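Local coordinates for putative hemin ABC transport system, membrane protein (Burkholderia cenocepacia J2315, PDB 5B57) that probably carries heme across the inner membrane as the membrane-spanning subunit of an ABC importer of the FecCD permease family, at residues 148-153 and 168-173. Residues are numbered along the deposited sequence; the frame is centred on the assembly and turned at random.
Sequences GATTLI and ALPVAA
L152 of helix 141-154 reaches across to the N-terminal end of helix 168-188, and its course from CB outward illustrates how two membrane-protein helices can pack on small residues with a leucine at the wider end. L152 CB meets the methyl of A172, the two CB atoms lying 4.0 Å apart. CG then stands anti to the backbone N (chi1 177°), which carries the branch onward to the A168 end of the partner helix. Of the two tip methyls, L152 CD2 does the touching: it lies 3.7 Å from A168 CB, rests against the peptide joining A168 to L169, and approaches L169 CD1.

L169 answers from the other helix. L169 CD1 sits over the backbone of A149, 3.8 Å from A149 CA, and also touches A149 CB and I153 CG1. At the opposite end of the contact bulk disappears: G148 and A173 bring their CA atoms to 4.5 Å, A172 CB lies 3.5 Å from G148 O, and A149 CB meets A173 CB. Glycine has no side chain here to hold the backbones apart. The short axes approach to 7.8 Å at 136°, antiparallel but well splayed, and the leucines occupy the side where the backbones diverge.

The contact sets the C-terminal part of helix 141-154 against the start of helix 168-188, a predicted membrane-spanning helix of this FecCD-family permease. Behind it, helix 223-234 backs the first segment, with W232 against A149 and both S228 and L229 against I153. T150 and T151 turn their hydroxyls back to the carbonyls of A146 and L147. Backbone bonds such as L152 N to G148 O and A172 N to A168 O stay within each helix, and the fit between the helices therefore depends on apolar contact and shape, with small residues at the close end, rather than on directed polar bonds.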
ATOM      1  N   GLY A 148      28.337   1.870  11.400  1.00 31.47           N
ATOM      2  CA  GLY A 148      29.382   1.524  12.352  1.00 34.25           C
ATOM      3  C   GLY A 148      30.589   0.887  11.692  1.00 36.37           C
ATOM      4  O   GLY A 148      31.732   1.146  12.078  1.00 37.37           O
ATOM      5  N   ALA A 149      30.348   0.044  10.688  1.00 37.89           N
ATOM      6  CA  ALA A 149      31.446  -0.541   9.929  1.00 37.82           C
ATOM      7  C   ALA A 149      32.273   0.531   9.210  1.00 39.00           C
ATOM      8  O   ALA A 149      33.501   0.429   9.147  1.00 41.33           O
ATOM      9  CB  ALA A 149      30.900  -1.563   8.934  1.00 37.26           C
ATOM     10  N   THR A 150      31.623   1.558   8.657  1.00 34.97           N
ATOM     11  CA  THR A 150      32.377   2.563   7.923  1.00 33.76           C
ATOM     12  C   THR A 150      33.016   3.576   8.865  1.00 34.52           C
ATOM     13  O   THR A 150      34.145   4.031   8.623  1.00 36.13           O
ATOM     14  CB  THR A 150      31.470   3.259   6.909  1.00 32.38           C
ATOM     15  OG1 THR A 150      30.957   2.281   6.017  1.00 30.19           O
ATOM     16  CG2 THR A 150      32.252   4.266   6.069  1.00 33.55           C
ATOM     17  N   THR A 151      32.311   3.945   9.943  1.00 32.39           N
ATOM     18  CA  THR A 151      32.908   4.803  10.963  1.00 32.98           C
ATOM     19  C   THR A 151      34.257   4.259  11.421  1.00 35.10           C
ATOM     20  O   THR A 151      35.218   5.018  11.594  1.00 35.52           O
ATOM     21  CB  THR A 151      31.965   4.937  12.153  1.00 31.89           C
ATOM     22  OG1 THR A 151      30.742   5.547  11.725  1.00 31.47           O
ATOM     23  CG2 THR A 151      32.597   5.778  13.226  1.00 28.87           C
ATOM     24  N   LEU A 152      34.353   2.935  11.586  1.00 35.72           N
ATOM     25  CA  LEU A 152      35.583   2.324  12.069  1.00 35.23           C
ATOM     26  C   LEU A 152      36.635   2.199  10.975  1.00 37.37           C
ATOM     27  O   LEU A 152      37.813   2.481  11.220  1.00 40.23           O
ATOM     28  CB  LEU A 152      35.312   0.942  12.672  1.00 33.02           C
ATOM     29  CG  LEU A 152      36.633   0.257  13.110  1.00 35.46           C
ATOM     30  CD1 LEU A 152      37.295   0.970  14.249  1.00 36.14           C
ATOM     31  CD2 LEU A 152      36.469  -1.177  13.494  1.00 36.72           C
ATOM     32  N   ILE A 153      36.252   1.748   9.780  1.00 37.25           N
ATOM     33  CA  ILE A 153      37.247   1.567   8.719  1.00 42.44           C
ATOM     34  C   ILE A 153      37.915   2.899   8.377  1.00 45.73           C
ATOM     35  O   ILE A 153      39.123   2.948   8.114  1.00 49.60           O
ATOM     36  CB  ILE A 153      36.603   0.908   7.482  1.00 42.99           C
ATOM     37  CG1 ILE A 153      36.074  -0.496   7.788  1.00 30.17           C
ATOM     38  CG2 ILE A 153      37.554   0.905   6.282  1.00 32.39           C
ATOM     39  CD1 ILE A 153      35.528  -1.198   6.568  1.00 29.34           C
ATOM     40  N   ALA A 168      37.353  -5.787  16.206  1.00 62.22           N
ATOM     41  CA  ALA A 168      36.909  -4.396  16.172  1.00 55.13           C
ATOM     42  C   ALA A 168      35.846  -4.154  15.102  1.00 47.89           C
ATOM     43  O   ALA A 168      34.876  -3.435  15.348  1.00 46.22           O
ATOM     44  CB  ALA A 168      38.101  -3.464  15.935  1.00 56.18           C
ATOM     45  N   LEU A 169      35.992  -4.750  13.910  1.00 44.28           N
ATOM     46  CA  LEU A 169      35.021  -4.465  12.853  1.00 40.45           C
ATOM     47  C   LEU A 169      33.624  -4.993  13.196  1.00 38.24           C
ATOM     48  O   LEU A 169      32.687  -4.179  13.298  1.00 35.17           O
ATOM     49  CB  LEU A 169      35.545  -4.964  11.509  1.00 39.88           C
ATOM     50  CG  LEU A 169      34.695  -4.503  10.323  1.00 36.62           C
ATOM     51  CD1 LEU A 169      34.206  -3.083  10.453  1.00 34.89           C
ATOM     52  CD2 LEU A 169      35.596  -4.563   9.139  1.00 37.51           C
ATOM     53  N   PRO A 170      33.413  -6.303  13.436  1.00 38.84           N
ATOM     54  CA  PRO A 170      32.040  -6.760  13.735  1.00 35.83           C
ATOM     55  C   PRO A 170      31.420  -6.097  14.951  1.00 35.20           C
ATOM     56  O   PRO A 170      30.206  -5.858  14.964  1.00 33.50           O
ATOM     57  CB  PRO A 170      32.212  -8.269  13.951  1.00 37.19           C
ATOM     58  CG  PRO A 170      33.604  -8.405  14.409  1.00 40.39           C
ATOM     59  CD  PRO A 170      34.382  -7.404  13.597  1.00 40.55           C
ATOM     60  N   VAL A 171      32.208  -5.787  15.979  1.00 37.96           N
ATOM     61  CA  VAL A 171      31.658  -5.145  17.173  1.00 40.20           C
ATOM     62  C   VAL A 171      31.163  -3.739  16.851  1.00 39.01           C
ATOM     63  O   VAL A 171      30.129  -3.305  17.367  1.00 39.31           O
ATOM     64  CB  VAL A 171      32.698  -5.159  18.313  1.00 34.70           C
ATOM     65  CG1 VAL A 171      32.253  -4.308  19.483  1.00 35.23           C
ATOM     66  CG2 VAL A 171      32.931  -6.580  18.775  1.00 36.65           C
ATOM     67  N   ALA A 172      31.870  -3.015  15.978  1.00 38.29           N
ATOM     68  CA  ALA A 172      31.398  -1.690  15.568  1.00 28.45           C
ATOM     69  C   ALA A 172      30.094  -1.793  14.795  1.00 32.90           C
ATOM     70  O   ALA A 172      29.132  -1.090  15.101  1.00 34.97           O
ATOM     71  CB  ALA A 172      32.459  -0.978  14.730  1.00 28.76           C
ATOM     72  N   ALA A 173      30.045  -2.673  13.785  1.00 30.74           N
ATOM     73  CA  ALA A 173      28.826  -2.869  12.994  1.00 28.07           C
ATOM     74  C   ALA A 173      27.653  -3.273  13.879  1.00 29.57           C
ATOM     75  O   ALA A 173      26.508  -2.856  13.642  1.00 27.58           O
ATOM     76  CB  ALA A 173      29.078  -3.928  11.910  1.00 24.48           C
TER